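Stage III sporulation protein AF (Bacillus subtilis, PDB 6DCS) is a membrane component of a sporulation-essential channel, this part being a ring-building-motif domain that probably serves in ring assembly. Local coordinates at residues E28-H33 and A103-I108; Q97-L102 and I108-I113. One frame throughout, in Å; residues are numbered along the deposited sequence.

Contact 1 of 2, residues E28-H33 and A103-I108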
ATOM      1  N   GLU A  28       1.733   2.223  10.492  1.00 68.56           N
ATOM      2  CA  GLU A  28       1.005   1.471  11.505  1.00 74.13           C
ATOM      3  C   GLU A  28       0.418   2.367  12.586  1.00 74.77           C
ATOM      4  O   GLU A  28      -0.590   2.000  13.189  1.00 78.94           O
ATOM      5  CB  GLU A  28       1.911   0.413  12.136  1.00 66.53           C
ATOM      6  CG  GLU A  28       1.710  -0.957  11.543  1.00 72.27           C
ATOM      7  CD  GLU A  28       2.954  -1.824  11.642  1.00 87.25           C
ATOM      8  OE1 GLU A  28       3.141  -2.708  10.760  1.00 88.22           O
ATOM      9  OE2 GLU A  28       3.730  -1.633  12.611  1.00 87.83           O
ATOM     10  N   GLU A  29       1.007   3.539  12.827  1.00 71.42           N
ATOM     11  CA  GLU A  29       0.444   4.455  13.809  1.00 78.73           C
ATOM     12  C   GLU A  29      -0.972   4.901  13.427  1.00 82.04           C
ATOM     13  O   GLU A  29      -1.883   4.847  14.259  1.00 86.43           O
ATOM     14  CB  GLU A  29       1.376   5.646  13.977  1.00 78.33           C
ATOM     15  CG  GLU A  29       2.510   5.370  14.952  1.00 79.00           C
ATOM     16  CD  GLU A  29       3.136   6.658  15.470  1.00 85.36           C
ATOM     17  OE1 GLU A  29       3.384   7.567  14.635  1.00 79.41           O
ATOM     18  OE2 GLU A  29       3.341   6.776  16.712  1.00 92.98           O
ATOM     19  N   ARG A  30      -1.194   5.307  12.169  1.00 82.36           N
ATOM     20  CA  ARG A  30      -2.534   5.743  11.770  1.00 83.65           C
ATOM     21  C   ARG A  30      -3.486   4.592  11.441  1.00 81.79           C
ATOM     22  O   ARG A  30      -4.707   4.776  11.498  1.00 80.00           O
ATOM     23  CB  ARG A  30      -2.452   6.692  10.577  1.00 81.31           C
ATOM     24  CG  ARG A  30      -2.245   8.185  10.951  1.00 81.71           C
ATOM     25  CD  ARG A  30      -1.160   8.405  12.016  1.00 81.83           C
ATOM     26  NE  ARG A  30      -0.656   9.787  12.057  1.00 88.57           N
ATOM     27  CZ  ARG A  30       0.464  10.177  12.675  1.00 90.66           C
ATOM     28  NH1 ARG A  30       1.210   9.288  13.325  1.00 92.53           N
ATOM     29  NH2 ARG A  30       0.846  11.460  12.642  1.00 85.51           N
ATOM     30  N   PHE A  31      -2.974   3.422  11.068  1.00 88.45           N
ATOM     31  CA  PHE A  31      -3.813   2.237  10.846  1.00 91.57           C
ATOM     32  C   PHE A  31      -3.371   1.125  11.796  1.00 97.79           C
ATOM     33  O   PHE A  31      -2.921   0.064  11.355  1.00100.02           O
ATOM     34  CB  PHE A  31      -3.758   1.716   9.408  1.00 90.30           C
ATOM     35  CG  PHE A  31      -4.195   2.689   8.352  1.00 86.11           C
ATOM     36  CD1 PHE A  31      -5.357   2.460   7.630  1.00 85.63           C
ATOM     37  CD2 PHE A  31      -3.393   3.755   7.992  1.00 82.71           C
ATOM     38  CE1 PHE A  31      -5.740   3.324   6.620  1.00 78.12           C
ATOM     39  CE2 PHE A  31      -3.774   4.617   6.986  1.00 78.19           C
ATOM     40  CZ  PHE A  31      -4.943   4.404   6.302  1.00 72.91           C
ATOM     41  N   SER A  32      -3.482   1.369  13.096  1.00102.43           N
ATOM     42  CA  SER A  32      -3.366   0.297  14.078  1.00110.31           C
ATOM     43  C   SER A  32      -4.745  -0.266  14.389  1.00112.27           C
ATOM     44  O   SER A  32      -5.011  -1.450  14.158  1.00112.33           O
ATOM     45  CB  SER A  32      -2.699   0.821  15.357  0.50105.32           C
ATOM     46  OG  SER A  32      -1.998  -0.197  16.050  0.50104.15           O
ATOM     47  N   HIS A  33      -5.642   0.611  14.839  1.00113.77           N
ATOM     48  CA  HIS A  33      -6.926   0.254  15.430  1.00109.56           C
ATOM     49  C   HIS A  33      -8.027   0.678  14.449  1.00109.71           C
ATOM     50  O   HIS A  33      -8.919   1.482  14.786  1.00110.01           O
ATOM     51  CB  HIS A  33      -7.074   0.964  16.758  1.00113.15           C
ATOM     52  CG  HIS A  33      -6.405   2.316  16.773  1.00116.43           C
ATOM     53  ND1 HIS A  33      -5.033   2.479  16.830  1.00114.03           N
ATOM     54  CD2 HIS A  33      -6.920   3.569  16.679  1.00116.28           C
ATOM     55  CE1 HIS A  33      -4.736   3.768  16.797  1.00117.13           C
ATOM     56  NE2 HIS A  33      -5.865   4.452  16.710  1.00115.91           N
ATOM     57  N   ALA A 103       0.010   9.454   1.792  1.00 43.27           N
ATOM     58  CA  ALA A 103       0.657  10.642   1.249  1.00 44.64           C
ATOM     59  C   ALA A 103       0.897  11.689   2.337  1.00 47.29           C
ATOM     60  O   ALA A 103       2.028  12.140   2.550  1.00 49.50           O
ATOM     61  CB  ALA A 103      -0.204  11.226   0.134  1.00 46.09           C
ATOM     62  N   ASP A 104      -0.167  12.099   3.025  1.00 45.40           N
ATOM     63  CA  ASP A 104      -0.030  13.047   4.119  1.00 46.61           C
ATOM     64  C   ASP A 104       0.921  12.516   5.193  1.00 47.66           C
ATOM     65  O   ASP A 104       1.878  13.191   5.579  1.00 45.91           O
ATOM     66  CB  ASP A 104      -1.418  13.349   4.706  1.00 45.27           C
ATOM     67  CG  ASP A 104      -2.273  14.227   3.783  1.00 53.99           C
ATOM     68  OD1 ASP A 104      -1.700  14.849   2.849  1.00 54.77           O
ATOM     69  OD2 ASP A 104      -3.521  14.273   3.963  1.00 54.50           O
ATOM     70  N   ILE A 105       0.666  11.306   5.696  1.00 45.12           N
ATOM     71  CA  ILE A 105       1.458  10.780   6.810  1.00 47.11           C
ATOM     72  C   ILE A 105       2.948  10.826   6.490  1.00 51.64           C
ATOM     73  O   ILE A 105       3.769  11.263   7.311  1.00 51.57           O
ATOM     74  CB  ILE A 105       1.040   9.336   7.122  1.00 49.67           C
ATOM     75  CG1 ILE A 105      -0.393   9.278   7.604  1.00 52.37           C
ATOM     76  CG2 ILE A 105       1.990   8.733   8.162  1.00 50.96           C
ATOM     77  CD1 ILE A 105      -0.944   7.867   7.643  1.00 60.79           C
ATOM     78  N   TRP A 106       3.325  10.334   5.299  1.00 43.71           N
ATOM     79  CA  TRP A 106       4.717  10.168   4.963  1.00 43.64           C
ATOM     80  C   TRP A 106       5.342  11.424   4.383  1.00 47.88           C
ATOM     81  O   TRP A 106       6.567  11.450   4.177  1.00 49.85           O
ATOM     82  CB  TRP A 106       4.843   9.046   3.958  1.00 49.21           C
ATOM     83  CG  TRP A 106       4.662   7.707   4.511  1.00 49.98           C
ATOM     84  CD1 TRP A 106       4.889   7.297   5.800  1.00 50.39           C
ATOM     85  CD2 TRP A 106       4.223   6.562   3.788  1.00 44.53           C
ATOM     86  NE1 TRP A 106       4.615   5.948   5.908  1.00 49.05           N
ATOM     87  CE2 TRP A 106       4.210   5.478   4.683  1.00 44.82           C
ATOM     88  CE3 TRP A 106       3.813   6.355   2.476  1.00 44.74           C
ATOM     89  CZ2 TRP A 106       3.814   4.198   4.298  1.00 45.79           C
ATOM     90  CZ3 TRP A 106       3.429   5.083   2.096  1.00 44.52           C
ATOM     91  CH2 TRP A 106       3.427   4.025   3.003  1.00 42.58           C
ATOM     92  N   GLU A 107       4.535  12.441   4.110  1.00 47.76           N
ATOM     93  CA  GLU A 107       4.965  13.651   3.418  1.00 52.06           C
ATOM     94  C   GLU A 107       5.730  13.281   2.152  1.00 52.22           C
ATOM     95  O   GLU A 107       6.915  13.564   1.985  1.00 53.25           O
ATOM     96  CB  GLU A 107       5.770  14.560   4.337  1.00 52.38           C
ATOM     97  CG  GLU A 107       5.032  14.877   5.624  1.00 53.78           C
ATOM     98  CD  GLU A 107       5.500  16.170   6.259  1.00 54.94           C
ATOM     99  OE1 GLU A 107       4.824  17.202   6.008  1.00 53.25           O
ATOM    100  OE2 GLU A 107       6.522  16.160   6.997  1.00 49.73           O
ATOM    101  N   ILE A 108       4.999  12.614   1.263  1.00 50.83           N
ATOM    102  CA  ILE A 108       5.492  12.122  -0.015  1.00 54.39           C
ATOM    103  C   ILE A 108       4.357  12.180  -1.026  1.00 50.03           C
ATOM    104  O   ILE A 108       3.224  11.781  -0.707  1.00 51.78           O
ATOM    105  CB  ILE A 108       6.024  10.678   0.095  1.00 52.18           C
ATOM    106  CG1 ILE A 108       7.347  10.638   0.833  1.00 51.58           C
ATOM    107  CG2 ILE A 108       6.188  10.062  -1.259  1.00 46.36           C
ATOM    108  CD1 ILE A 108       7.594   9.314   1.524  1.00 50.18           C
TER
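I105 CD1 reaches the aliphatic root of R30 from the side, 3.5 Å from R30 CB and 3.6 Å from R30 CG, and this methyl makes most of the contact. I105 CG1 follows at 4.0 Å from R30 CG, and the two side chains run past each other in opposite directions. The charged end of R30 therefore heads away from the meeting point; the hydrocarbon part alone is spent on the isoleucine. The same methyl also meets F31, lying near the plane of the ring at its edge, with I105 CD1 4.4 Å from F31 CE2. One methyl thus meets both the arginine stem and, more loosely, a phenyl edge, an apolar contact in which the two segments exchange no hydrogen bond and bury 118 Å² in all.

The torsions account for this reach. I105 carries CG1 opposite its carbonyl carbon (chi1 -64°) and continues extended (chi2 168°), which thrusts CD1 out toward the other helix. R30 instead bends at its second torsion, and its guanidinium is turned to E29: R30 NH1 lies 3.1 Å from E29 OE1 in a salt bridge, while E29 CB sits in plane at the edge of the cation.

Just beyond I105 the helix stops in a Schellman motif. E107 takes a positive phi of 49°, and I108 N bonds back to A103 O at 3.3 Å, as E107 N does to D104 O.

In the fold, the contact joins the C-terminal ends of helices 11-30 and 81-106. Nearby, W106 gives its NE1 hydrogen to L23 O of helix 11-30 and packs on I58 and V60, and F31 rests on M62, so that both segments also bear on strand 55-63.

Contact 2 of 2, residues Q97-L102 and I108-I113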
ATOM      1  N   GLN A  97      -8.543   6.974  -0.726  1.00 61.09           N
ATOM      2  CA  GLN A  97      -8.392   7.678   0.546  1.00 60.11           C
ATOM      3  C   GLN A  97      -7.219   7.163   1.362  1.00 54.62           C
ATOM      4  O   GLN A  97      -6.493   7.974   1.946  1.00 55.15           O
ATOM      5  CB  GLN A  97      -9.668   7.604   1.381  1.00 64.47           C
ATOM      6  CG  GLN A  97      -9.608   8.466   2.669  1.00 70.41           C
ATOM      7  CD  GLN A  97     -10.151   7.751   3.920  1.00 72.47           C
ATOM      8  OE1 GLN A  97     -10.218   6.512   3.980  1.00 73.24           O
ATOM      9  NE2 GLN A  97     -10.603   8.543   4.899  1.00 69.31           N
ATOM     10  N   ILE A  98      -7.022   5.844   1.433  1.00 54.47           N
ATOM     11  CA  ILE A  98      -5.770   5.304   1.976  1.00 57.38           C
ATOM     12  C   ILE A  98      -4.551   5.896   1.260  1.00 48.30           C
ATOM     13  O   ILE A  98      -3.545   6.213   1.897  1.00 46.05           O
ATOM     14  CB  ILE A  98      -5.758   3.773   1.887  1.00 56.78           C
ATOM     15  CG1 ILE A  98      -6.955   3.216   2.633  1.00 63.18           C
ATOM     16  CG2 ILE A  98      -4.480   3.235   2.490  1.00 52.74           C
ATOM     17  CD1 ILE A  98      -7.431   1.905   2.028  1.00 70.72           C
ATOM     18  N   GLN A  99      -4.614   6.055  -0.062  1.00 45.87           N
ATOM     19  CA  GLN A  99      -3.531   6.737  -0.771  1.00 48.58           C
ATOM     20  C   GLN A  99      -3.189   8.119  -0.212  1.00 52.09           C
ATOM     21  O   GLN A  99      -2.036   8.403   0.139  1.00 49.59           O
ATOM     22  CB  GLN A  99      -3.867   6.904  -2.252  1.00 55.14           C
ATOM     23  CG  GLN A  99      -2.643   7.317  -3.058  1.00 59.68           C
ATOM     24  CD  GLN A  99      -2.939   7.721  -4.489  1.00 63.13           C
ATOM     25  OE1 GLN A  99      -3.734   8.647  -4.728  1.00 73.56           O
ATOM     26  NE2 GLN A  99      -2.283   7.059  -5.445  1.00 55.43           N
ATOM     27  N   THR A 100      -4.183   9.007  -0.178  1.00 53.31           N
ATOM     28  CA  THR A 100      -3.993  10.345   0.364  1.00 51.17           C
ATOM     29  C   THR A 100      -3.567  10.308   1.839  1.00 50.19           C
ATOM     30  O   THR A 100      -2.668  11.043   2.261  1.00 46.41           O
ATOM     31  CB  THR A 100      -5.295  11.099   0.181  1.00 52.28           C
ATOM     32  OG1 THR A 100      -6.328  10.221   0.617  1.00 61.27           O
ATOM     33  CG2 THR A 100      -5.555  11.412  -1.266  1.00 55.07           C
ATOM     34  N   GLN A 101      -4.203   9.455   2.638  1.00 46.97           N
ATOM     35  CA  GLN A 101      -3.817   9.346   4.036  1.00 44.22           C
ATOM     36  C   GLN A 101      -2.329   9.068   4.161  1.00 47.24           C
ATOM     37  O   GLN A 101      -1.623   9.731   4.933  1.00 48.06           O
ATOM     38  CB  GLN A 101      -4.626   8.247   4.724  1.00 51.25           C
ATOM     39  CG  GLN A 101      -5.612   8.716   5.782  1.00 49.95           C
ATOM     40  CD  GLN A 101      -6.169   7.562   6.634  1.00 56.15           C
ATOM     41  OE1 GLN A 101      -7.147   6.897   6.253  1.00 50.28           O
ATOM     42  NE2 GLN A 101      -5.553   7.336   7.799  1.00 59.44           N
ATOM     43  N   LEU A 102      -1.817   8.100   3.396  1.00 44.14           N
ATOM     44  CA  LEU A 102      -0.403   7.777   3.514  1.00 42.36           C
ATOM     45  C   LEU A 102       0.461   8.879   2.907  1.00 43.22           C
ATOM     46  O   LEU A 102       1.518   9.226   3.450  1.00 40.27           O
ATOM     47  CB  LEU A 102      -0.127   6.433   2.867  1.00 42.91           C
ATOM     48  CG  LEU A 102      -0.891   5.222   3.382  1.00 44.83           C
ATOM     49  CD1 LEU A 102      -0.895   4.124   2.287  1.00 48.07           C
ATOM     50  CD2 LEU A 102      -0.262   4.722   4.643  1.00 43.17           C
ATOM     51  N   ILE A 108       4.999  12.614   1.263  1.00 50.83           N
ATOM     52  CA  ILE A 108       5.492  12.122  -0.015  1.00 54.39           C
ATOM     53  C   ILE A 108       4.357  12.180  -1.026  1.00 50.03           C
ATOM     54  O   ILE A 108       3.224  11.781  -0.707  1.00 51.78           O
ATOM     55  CB  ILE A 108       6.024  10.678   0.095  1.00 52.18           C
ATOM     56  CG1 ILE A 108       7.347  10.638   0.833  1.00 51.58           C
ATOM     57  CG2 ILE A 108       6.188  10.062  -1.259  1.00 46.36           C
ATOM     58  CD1 ILE A 108       7.594   9.314   1.524  1.00 50.18           C
ATOM     59  N   GLY A 109       4.658  12.632  -2.226  1.00 48.92           N
ATOM     60  CA  GLY A 109       3.614  12.812  -3.225  1.00 50.82           C
ATOM     61  C   GLY A 109       2.949  11.502  -3.584  1.00 49.56           C
ATOM     62  O   GLY A 109       3.596  10.458  -3.722  1.00 45.14           O
ATOM     63  N   SER A 110       1.623  11.544  -3.701  1.00 51.92           N
ATOM     64  CA  SER A 110       0.881  10.333  -4.004  1.00 52.06           C
ATOM     65  C   SER A 110       1.215   9.750  -5.384  1.00 53.82           C
ATOM     66  O   SER A 110       0.746   8.645  -5.687  1.00 56.51           O
ATOM     67  CB  SER A 110      -0.614  10.609  -3.916  1.00 45.64           C
ATOM     68  OG  SER A 110      -0.964  11.503  -4.947  1.00 44.91           O
ATOM     69  N   GLU A 111       1.986  10.429  -6.240  1.00 52.86           N
ATOM     70  CA  GLU A 111       2.298   9.797  -7.521  1.00 53.00           C
ATOM     71  C   GLU A 111       3.121   8.537  -7.324  1.00 48.55           C
ATOM     72  O   GLU A 111       3.047   7.633  -8.153  1.00 56.48           O
ATOM     73  CB  GLU A 111       3.035  10.782  -8.434  1.00 53.58           C
ATOM     74  CG  GLU A 111       4.480  10.858  -8.049  1.00 56.80           C
ATOM     75  CD  GLU A 111       4.795  12.110  -7.263  1.00 59.29           C
ATOM     76  OE1 GLU A 111       4.007  12.414  -6.327  1.00 53.46           O
ATOM     77  OE2 GLU A 111       5.868  12.743  -7.535  1.00 65.85           O
ATOM     78  N   LYS A 112       3.902   8.470  -6.252  1.00 48.62           N
ATOM     79  CA  LYS A 112       4.795   7.363  -5.966  1.00 48.90           C
ATOM     80  C   LYS A 112       4.136   6.214  -5.232  1.00 49.46           C
ATOM     81  O   LYS A 112       4.842   5.266  -4.862  1.00 52.34           O
ATOM     82  CB  LYS A 112       5.984   7.831  -5.124  1.00 45.23           C
ATOM     83  CG  LYS A 112       7.018   8.662  -5.842  1.00 53.15           C
ATOM     84  CD  LYS A 112       8.203   8.949  -4.907  1.00 56.10           C
ATOM     85  CE  LYS A 112       9.181   9.936  -5.542  1.00 60.74           C
ATOM     86  NZ  LYS A 112      10.327  10.264  -4.621  1.00 63.65           N
ATOM     87  N   ILE A 113       2.837   6.267  -4.968  1.00 49.90           N
ATOM     88  CA  ILE A 113       2.213   5.295  -4.075  1.00 52.74           C
ATOM     89  C   ILE A 113       1.146   4.538  -4.831  1.00 54.98           C
ATOM     90  O   ILE A 113       0.191   5.141  -5.342  1.00 59.91           O
ATOM     91  CB  ILE A 113       1.614   5.940  -2.808  1.00 53.74           C
ATOM     92  CG1 ILE A 113       2.621   6.867  -2.106  1.00 53.34           C
ATOM     93  CG2 ILE A 113       1.117   4.874  -1.845  1.00 50.20           C
ATOM     94  CD1 ILE A 113       2.028   7.659  -0.897  1.00 46.60           C
TER
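The carboxamide of Q99 meets segment 108-113 over one face and at its nitrogen edge. S110 CB stands over that face, nearly straight above the amide carbon, 3.8 Å from Q99 CD. At the edge, Q99 NE2 donates to I113 O at 3.1 Å with an N-H...O angle of 155°; the acceptor lies close to the amide plane, and the donor is tilted 19° from the plane of the carbonyl. S110 O is nearby too, but it sits above the amide on the serine side, and at 3.4 Å from Q99 NE2 its angle is too poor for a bond. That carbonyl instead accepts I113 N at 3.2 Å, a bond that closes the 3-10 turn 110-112.

Q99 gets there with CG opposite the backbone N (chi1 -167°) and an extended chain beyond, which projects the amide straight out from the helix to the turn. An alanine here would remove the amide and would probably leave I113 O without this donor and open a gap beside S110 CB.

A second, looser point lies nearly one helical turn on, where the I113 CD1 methyl rests against the backbone of L102, 4.3 Å from L102 C. I113 also touches W106, and L102 reaches V60, which ties this patch to the core.

The bonded carbonyl belongs to the first residue of strand 113-116, parallel to strand 55-63 in the sheet. Helix 81-106 followed by a tight turn thus forms the helix-to-strand return of a beta-alpha-beta crossover, within the two-helix, three-strand fold of ring-building motifs.

Contacts 1 and 2 lie on different flanks of helix 81-106, their centres 10 Å apart, and their ranges overlap at I108, just past the helix end. They also touch directly. F31 of contact 1 reaches back to the residues of contact 2, with F31 CZ 3.3 Å from Q101 OE1 and 4.0 Å from I98 CG2. Elsewhere on the helix, I113 CD1 packs 4.0 Å from W106 CE3. Contact 1 joins helix 81-106 to helix 11-30, whereas contact 2 joins it to the approach to strand 113-116. No ligand site is involved; both are packing within the ring-building fold.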